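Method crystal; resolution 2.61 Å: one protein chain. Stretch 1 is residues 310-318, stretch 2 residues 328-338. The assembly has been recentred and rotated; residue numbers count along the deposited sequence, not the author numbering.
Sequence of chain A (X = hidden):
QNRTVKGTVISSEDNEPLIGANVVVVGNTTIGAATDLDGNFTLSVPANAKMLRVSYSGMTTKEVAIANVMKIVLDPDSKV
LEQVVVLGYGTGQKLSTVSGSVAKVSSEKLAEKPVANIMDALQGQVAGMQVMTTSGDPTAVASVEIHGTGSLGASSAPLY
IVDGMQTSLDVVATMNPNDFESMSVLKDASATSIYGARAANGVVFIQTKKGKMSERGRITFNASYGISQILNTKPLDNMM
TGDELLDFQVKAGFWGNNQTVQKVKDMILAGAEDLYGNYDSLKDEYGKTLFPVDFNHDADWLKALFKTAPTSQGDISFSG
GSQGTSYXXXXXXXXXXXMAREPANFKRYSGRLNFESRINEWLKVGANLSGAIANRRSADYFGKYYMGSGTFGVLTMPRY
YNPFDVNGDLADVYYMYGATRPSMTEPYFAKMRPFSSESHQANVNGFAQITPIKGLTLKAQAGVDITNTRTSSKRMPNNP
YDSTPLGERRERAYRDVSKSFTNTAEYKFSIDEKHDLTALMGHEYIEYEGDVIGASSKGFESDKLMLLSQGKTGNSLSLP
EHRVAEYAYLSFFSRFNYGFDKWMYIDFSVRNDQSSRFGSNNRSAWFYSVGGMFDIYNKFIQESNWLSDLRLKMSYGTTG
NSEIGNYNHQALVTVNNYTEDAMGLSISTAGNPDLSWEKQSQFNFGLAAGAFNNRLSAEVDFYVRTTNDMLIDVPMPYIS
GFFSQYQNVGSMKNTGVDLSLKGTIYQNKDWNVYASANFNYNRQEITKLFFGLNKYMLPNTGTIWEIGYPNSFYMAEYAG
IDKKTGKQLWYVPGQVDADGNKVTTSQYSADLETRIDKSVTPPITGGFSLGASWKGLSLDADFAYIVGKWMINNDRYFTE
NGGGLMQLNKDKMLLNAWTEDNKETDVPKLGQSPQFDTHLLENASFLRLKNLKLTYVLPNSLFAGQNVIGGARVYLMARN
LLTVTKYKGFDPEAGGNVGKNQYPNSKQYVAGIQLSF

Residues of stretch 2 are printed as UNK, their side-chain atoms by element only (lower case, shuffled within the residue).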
ATOM      1  N   PRO A 310     -21.080  23.664 -10.730  1.00 42.49           N
ATOM      2  CA  PRO A 310     -20.293  24.525 -11.617  1.00 40.76           C
ATOM      3  C   PRO A 310     -19.223  23.758 -12.384  1.00 43.81           C
ATOM      4  O   PRO A 310     -18.707  22.727 -11.944  1.00 43.52           O
ATOM      5  CB  PRO A 310     -19.673  25.528 -10.637  1.00 35.14           C
ATOM      6  CG  PRO A 310     -19.523  24.736  -9.363  1.00 34.38           C
ATOM      7  CD  PRO A 310     -20.607  23.696  -9.334  1.00 34.20           C
ATOM      8  N   THR A 311     -18.911  24.275 -13.574  1.00 36.30           N
ATOM      9  CA  THR A 311     -17.842  23.749 -14.418  1.00 41.57           C
ATOM     10  C   THR A 311     -17.016  24.927 -14.914  1.00 47.80           C
ATOM     11  O   THR A 311     -17.562  25.853 -15.522  1.00 51.01           O
ATOM     12  CB  THR A 311     -18.395  22.951 -15.607  1.00 47.81           C
ATOM     13  OG1 THR A 311     -19.111  21.799 -15.137  1.00 54.95           O
ATOM     14  CG2 THR A 311     -17.257  22.515 -16.540  1.00 39.87           C
ATOM     15  N   SER A 312     -15.705  24.893 -14.664  1.00 45.03           N
ATOM     16  CA  SER A 312     -14.822  26.019 -14.947  1.00 39.37           C
ATOM     17  C   SER A 312     -13.531  25.522 -15.590  1.00 43.76           C
ATOM     18  O   SER A 312     -13.019  24.461 -15.213  1.00 47.38           O
ATOM     19  CB  SER A 312     -14.495  26.764 -13.657  1.00 45.38           C
ATOM     20  OG  SER A 312     -14.049  25.835 -12.672  1.00 53.64           O
ATOM     21  N   GLN A 313     -12.995  26.290 -16.548  1.00 40.44           N
ATOM     22  CA  GLN A 313     -11.750  25.893 -17.194  1.00 45.47           C
ATOM     23  C   GLN A 313     -11.006  27.106 -17.747  1.00 60.05           C
ATOM     24  O   GLN A 313     -11.614  28.036 -18.292  1.00 63.67           O
ATOM     25  CB  GLN A 313     -11.997  24.857 -18.308  1.00 50.67           C
ATOM     26  CG  GLN A 313     -12.556  25.389 -19.639  1.00 61.71           C
ATOM     27  CD  GLN A 313     -12.958  24.265 -20.603  1.00 74.03           C
ATOM     28  OE1 GLN A 313     -12.213  23.922 -21.526  1.00 76.08           O
ATOM     29  NE2 GLN A 313     -14.140  23.686 -20.386  1.00 79.51           N
ATOM     30  N   GLY A 314      -9.679  27.078 -17.594  1.00 68.68           N
ATOM     31  CA  GLY A 314      -8.795  28.081 -18.140  1.00 71.78           C
ATOM     32  C   GLY A 314      -7.735  27.446 -19.027  1.00 71.91           C
ATOM     33  O   GLY A 314      -7.684  26.228 -19.200  1.00 78.86           O
ATOM     34  N   ASP A 315      -6.855  28.298 -19.548  1.00 68.13           N
ATOM     35  CA  ASP A 315      -6.124  27.935 -20.751  1.00 59.01           C
ATOM     36  C   ASP A 315      -5.136  28.994 -21.210  1.00 59.94           C
ATOM     37  O   ASP A 315      -5.514  30.164 -21.333  1.00 66.46           O
ATOM     38  CB  ASP A 315      -7.132  27.725 -21.863  1.00 62.60           C
ATOM     39  CG  ASP A 315      -6.841  26.549 -22.651  1.00 56.77           C
ATOM     40  OD1 ASP A 315      -5.714  26.057 -22.496  1.00 61.70           O
ATOM     41  OD2 ASP A 315      -7.730  26.116 -23.401  1.00 56.76           O
ATOM     42  N   ILE A 316      -3.894  28.621 -21.508  1.00 48.30           N
ATOM     43  CA  ILE A 316      -3.012  29.565 -22.195  1.00 53.09           C
ATOM     44  C   ILE A 316      -2.082  28.767 -23.100  1.00 50.27           C
ATOM     45  O   ILE A 316      -1.576  27.713 -22.706  1.00 52.25           O
ATOM     46  CB  ILE A 316      -2.255  30.514 -21.218  1.00 47.77           C
ATOM     47  CG1 ILE A 316      -1.562  31.644 -21.974  1.00 46.66           C
ATOM     48  CG2 ILE A 316      -1.246  29.807 -20.342  1.00 46.87           C
ATOM     49  CD1 ILE A 316      -1.729  32.980 -21.305  1.00 52.32           C
ATOM     50  N   SER A 317      -1.917  29.247 -24.339  1.00 50.47           N
ATOM     51  CA  SER A 317      -1.159  28.580 -25.387  1.00 54.12           C
ATOM     52  C   SER A 317      -0.028  29.471 -25.862  1.00 61.98           C
ATOM     53  O   SER A 317      -0.175  30.698 -25.939  1.00 64.68           O
ATOM     54  CB  SER A 317      -2.022  28.235 -26.615  1.00 57.12           C
ATOM     55  OG  SER A 317      -3.154  27.465 -26.274  1.00 64.93           O
ATOM     56  N   PHE A 318       1.080  28.836 -26.223  1.00 56.55           N
ATOM     57  CA  PHE A 318       2.183  29.499 -26.895  1.00 52.09           C
ATOM     58  C   PHE A 318       2.545  28.655 -28.106  1.00 57.66           C
ATOM     59  O   PHE A 318       2.595  27.422 -28.012  1.00 57.88           O
ATOM     60  CB  PHE A 318       3.361  29.683 -25.939  1.00 46.38           C
ATOM     61  CG  PHE A 318       2.990  30.418 -24.685  1.00 46.15           C
ATOM     62  CD1 PHE A 318       2.932  31.802 -24.672  1.00 54.22           C
ATOM     63  CD2 PHE A 318       2.633  29.732 -23.536  1.00 41.97           C
ATOM     64  CE1 PHE A 318       2.562  32.485 -23.532  1.00 56.15           C
ATOM     65  CE2 PHE A 318       2.265  30.414 -22.387  1.00 43.80           C
ATOM     66  CZ  PHE A 318       2.226  31.789 -22.389  1.00 51.48           C
ATOM     67  N   UNK A 328       4.772  24.058 -29.577  1.00 50.25           N
ATOM     68  CA  UNK A 328       3.430  24.394 -29.107  1.00 52.75           C
ATOM     69  C   UNK A 328       3.374  24.061 -27.620  1.00 55.48           C
ATOM     70  O   UNK A 328       3.481  22.887 -27.236  1.00 62.42           O
ATOM     71  c   UNK A 328      -1.211  24.834 -29.269  1.00 61.63           C
ATOM     72  c   UNK A 328       2.355  23.643 -29.899  1.00 52.49           C
ATOM     73  c   UNK A 328       0.944  23.761 -29.332  1.00 52.94           C
ATOM     74  c   UNK A 328      -1.624  23.948 -28.278  1.00 64.29           C
ATOM     75  c   UNK A 328      -0.766  22.976 -27.819  1.00 55.96           C
ATOM     76  c   UNK A 328       0.496  22.886 -28.342  1.00 52.85           C
ATOM     77  c   UNK A 328       0.068  24.735 -29.789  1.00 50.49           C
ATOM     78  o   UNK A 328      -2.897  24.031 -27.739  1.00 62.04           O
ATOM     79  N   UNK A 329       3.221  25.084 -26.782  1.00 48.16           N
ATOM     80  CA  UNK A 329       3.104  24.903 -25.344  1.00 45.40           C
ATOM     81  C   UNK A 329       1.678  25.182 -24.900  1.00 45.67           C
ATOM     82  O   UNK A 329       0.919  25.883 -25.574  1.00 53.57           O
ATOM     83  c   UNK A 329       4.078  25.813 -24.577  1.00 45.97           C
ATOM     84  N   UNK A 330       1.328  24.624 -23.743  1.00 40.43           N
ATOM     85  CA  UNK A 330      -0.002  24.786 -23.184  1.00 37.78           C
ATOM     86  C   UNK A 330       0.031  24.470 -21.694  1.00 45.11           C
ATOM     87  O   UNK A 330       0.680  23.503 -21.271  1.00 47.48           O
ATOM     88  o   UNK A 330      -2.275  24.472 -23.888  1.00 62.76           O
ATOM     89  c   UNK A 330      -1.001  23.868 -23.889  1.00 42.95           C
ATOM     90  N   UNK A 331      -0.665  25.291 -20.902  1.00 42.59           N
ATOM     91  CA  UNK A 331      -1.052  24.921 -19.544  1.00 48.04           C
ATOM     92  C   UNK A 331      -2.521  25.276 -19.371  1.00 52.59           C
ATOM     93  O   UNK A 331      -2.992  26.283 -19.911  1.00 63.58           O
ATOM     94  c   UNK A 331       0.748  27.805 -17.650  1.00 48.03           C
ATOM     95  c   UNK A 331       1.262  25.160 -18.580  1.00 43.55           C
ATOM     96  c   UNK A 331      -0.270  27.112 -18.528  1.00 50.09           C
ATOM     97  c   UNK A 331      -0.184  25.593 -18.456  1.00 46.92           C
ATOM     98  N   UNK A 332      -3.249  24.437 -18.634  1.00 45.71           N
ATOM     99  CA  UNK A 332      -4.682  24.618 -18.505  1.00 45.84           C
ATOM    100  C   UNK A 332      -5.239  24.018 -17.231  1.00 50.85           C
ATOM    101  O   UNK A 332      -4.590  23.237 -16.531  1.00 48.13           O
ATOM    102  N   UNK A 333      -6.475  24.404 -16.946  1.00 53.93           N
ATOM    103  CA  UNK A 333      -7.197  23.950 -15.773  1.00 53.68           C
ATOM    104  C   UNK A 333      -8.599  23.562 -16.210  1.00 48.30           C
ATOM    105  O   UNK A 333      -9.142  24.121 -17.169  1.00 43.56           O
ATOM    106  c   UNK A 333      -9.008  23.999 -11.493  1.00 64.32           C
ATOM    107  c   UNK A 333      -8.270  24.918 -13.617  1.00 58.18           C
ATOM    108  c   UNK A 333      -8.047  24.119 -12.498  1.00 57.80           C
ATOM    109  c   UNK A 333     -10.442  25.510 -12.707  1.00 67.89           C
ATOM    110  c   UNK A 333      -7.221  25.054 -14.695  1.00 56.64           C
ATOM    111  c   UNK A 333      -9.476  25.617 -13.702  1.00 61.87           C
ATOM    112  c   UNK A 333     -10.204  24.699 -11.597  1.00 72.07           C
ATOM    113  o   UNK A 333     -11.160  24.587 -10.593  1.00 74.77           O
ATOM    114  N   UNK A 334      -9.169  22.572 -15.528  1.00 41.35           N
ATOM    115  CA  UNK A 334     -10.525  22.147 -15.843  1.00 42.75           C
ATOM    116  C   UNK A 334     -11.126  21.521 -14.602  1.00 46.28           C
ATOM    117  O   UNK A 334     -10.494  20.672 -13.971  1.00 47.28           O
ATOM    118  c   UNK A 334     -12.684  21.200 -18.324  1.00 46.97           C
ATOM    119  c   UNK A 334     -14.403  19.574 -17.964  1.00 42.02           C
ATOM    120  c   UNK A 334     -12.389  19.480 -16.690  1.00 37.69           C
ATOM    121  c   UNK A 334     -10.540  21.160 -17.013  1.00 37.58           C
ATOM    122  c   UNK A 334     -11.900  20.609 -17.339  1.00 42.54           C
ATOM    123  c   UNK A 334     -13.936  20.688 -18.637  1.00 44.58           C
ATOM    124  c   UNK A 334     -13.625  18.971 -16.990  1.00 33.06           C
ATOM    125  N   UNK A 335     -12.334  21.952 -14.250  1.00 45.26           N
ATOM    126  CA  UNK A 335     -13.068  21.340 -13.155  1.00 48.47           C
ATOM    127  C   UNK A 335     -14.518  21.212 -13.572  1.00 54.23           C
ATOM    128  O   UNK A 335     -15.144  22.209 -13.939  1.00 67.79           O
ATOM    129  o   UNK A 335     -13.252  21.882  -9.530  1.00 58.32           O
ATOM    130  o   UNK A 335     -14.026  20.309 -10.851  1.00 58.39           O
ATOM    131  c   UNK A 335     -13.445  21.396 -10.665  1.00 54.79           C
ATOM    132  c   UNK A 335     -12.944  22.152 -11.871  1.00 51.73           C
ATOM    133  N   UNK A 336     -15.042  19.993 -13.527  1.00 48.17           N
ATOM    134  CA  UNK A 336     -16.447  19.733 -13.809  1.00 44.84           C
ATOM    135  C   UNK A 336     -17.048  19.054 -12.593  1.00 43.49           C
ATOM    136  O   UNK A 336     -16.703  17.909 -12.287  1.00 48.63           O
ATOM    137  n   UNK A 336     -19.351  16.829 -16.464  1.00 44.96           N
ATOM    138  c   UNK A 336     -18.051  18.555 -15.406  1.00 42.67           C
ATOM    139  c   UNK A 336     -18.168  17.405 -16.372  1.00 45.15           C
ATOM    140  c   UNK A 336     -16.607  18.871 -15.056  1.00 45.14           C
ATOM    141  o   UNK A 336     -17.192  17.021 -17.017  1.00 58.13           O
ATOM    142  N   UNK A 337     -17.937  19.756 -11.900  1.00 38.74           N
ATOM    143  CA  UNK A 337     -18.561  19.215 -10.701  1.00 36.19           C
ATOM    144  C   UNK A 337     -19.761  18.356 -11.064  1.00 42.34           C
ATOM    145  O   UNK A 337     -20.505  18.665 -12.005  1.00 41.00           O
ATOM    146  o   UNK A 337     -17.655  18.622  -7.851  1.00 69.86           O
ATOM    147  c   UNK A 337     -17.892  20.821  -8.820  1.00 47.88           C
ATOM    148  c   UNK A 337     -18.990  20.341  -9.758  1.00 34.88           C
ATOM    149  c   UNK A 337     -17.061  19.658  -8.267  1.00 62.78           C
ATOM    150  o   UNK A 337     -15.811  19.786  -8.254  1.00 55.92           O
ATOM    151  N   UNK A 338     -19.935  17.263 -10.325  1.00 46.61           N
ATOM    152  CA  UNK A 338     -21.059  16.378 -10.586  1.00 47.38           C
ATOM    153  C   UNK A 338     -22.362  16.983 -10.101  1.00 44.68           C
ATOM    154  O   UNK A 338     -22.431  17.584  -9.030  1.00 40.70           O
TER

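Position 328 carries one carbon leading to a six-carbon ring that bears a single oxygen. Its CA lies 3.3 Å from Phe318 O, a CA-H...O contact, and the ring oxygen reaches to 3.7 Å from Ser317 OG. A hydroxyl on a six-membered ring makes this Tyr328.

Position 329 has a single side-chain carbon, CB, 4.2 Å from Phe318 CB and near the plane of that ring, at its edge. One carbon is alanine. Ala329 N gives a hydrogen bond to Phe318 O (2.7 Å) and Ala329 O takes one from Phe318 N (3.0 Å), closing a two-bond ring.

Position 330 shows one carbon and one oxygen, the oxygen 3.9 Å from Ser317 OG and 4.0 Å from Asp315 OD1. An unbranched side chain of this size is serine; Ser330 OG is satisfied elsewhere in the structure.

Position 331 has four carbons, forked at the first, with one arm two carbons long. The inner carbon of that arm packs 3.4 Å from Ile316 CG2. This is Ile331, and a beta-branched residue faces its like across a hydrogen-bonded pair: Ile316 N to Ile331 O is 3.0 Å, Ile331 N to Ile316 O 3.2 Å.

Position 332 has no side-chain atoms and is therefore Gly332. An ideal CB here would sit a tight 3.2 Å from Gly314 O, so the bare backbone avoids a crowded spot opposite Asp315.

Position 333 again has one carbon, a six-carbon ring and an oxygen. The ring end comes nearer stretch 1, with Ser312 OG and Gly314 N at the ring edge, and one ring carbon comes 3.6 Å from Ser312 OG. It is Tyr333. Gly314, its partner, puts no side chain on that face at this position.

Position 334 has one carbon and a six-carbon ring without oxygen. The ring lies on the face shared with Thr311 and Gln313, and one of its carbons is 4.3 Å from Thr311 CG2. This is Phe334.

Position 335 has two carbons, the second carrying two oxygens; its CB is 3.9 Å from Ser312 OG. The carboxylate identifies Asp335, whose backbone N and O each bond Ser312 at 2.8 Å, to Ser312 O and from Ser312 N.

Position 336 has three carbons, the last bearing one oxygen and one nitrogen. Its second carbon lies 3.4 Å from Thr311 OG1, while the amide end leads away. This is Gln336.

Position 337 has three carbons ending in two oxygens, its CB 3.7 Å from Pro310 CD. It is Glu337, and its N donates to Pro310 O (3.1 Å).

Position 338, without side-chain atoms or contacts with stretch 1, is Gly338.

The contact is an antiparallel strand pair, at 175°, held by nine backbone hydrogen bonds. Hydrogen-bonded pairs alternate with non-hydrogen-bonded ones, and CA-H...O contacts accompany several of the latter, for example Thr311 CA to Asp335 O at 3.1 Å. Side chains alternate with them: Ser312, Ile316 and Phe318 meet Asp335, Ile331 and Ala329 on one face, while Thr311, Gln313 and Ser317 meet Gln336, Phe334 and Ser330 on the other. The regular backbone ladder spans the whole pairing, and the side chains pack on the two faces in step with it.

Stretch 2 328-338: YASIGYFDQEG
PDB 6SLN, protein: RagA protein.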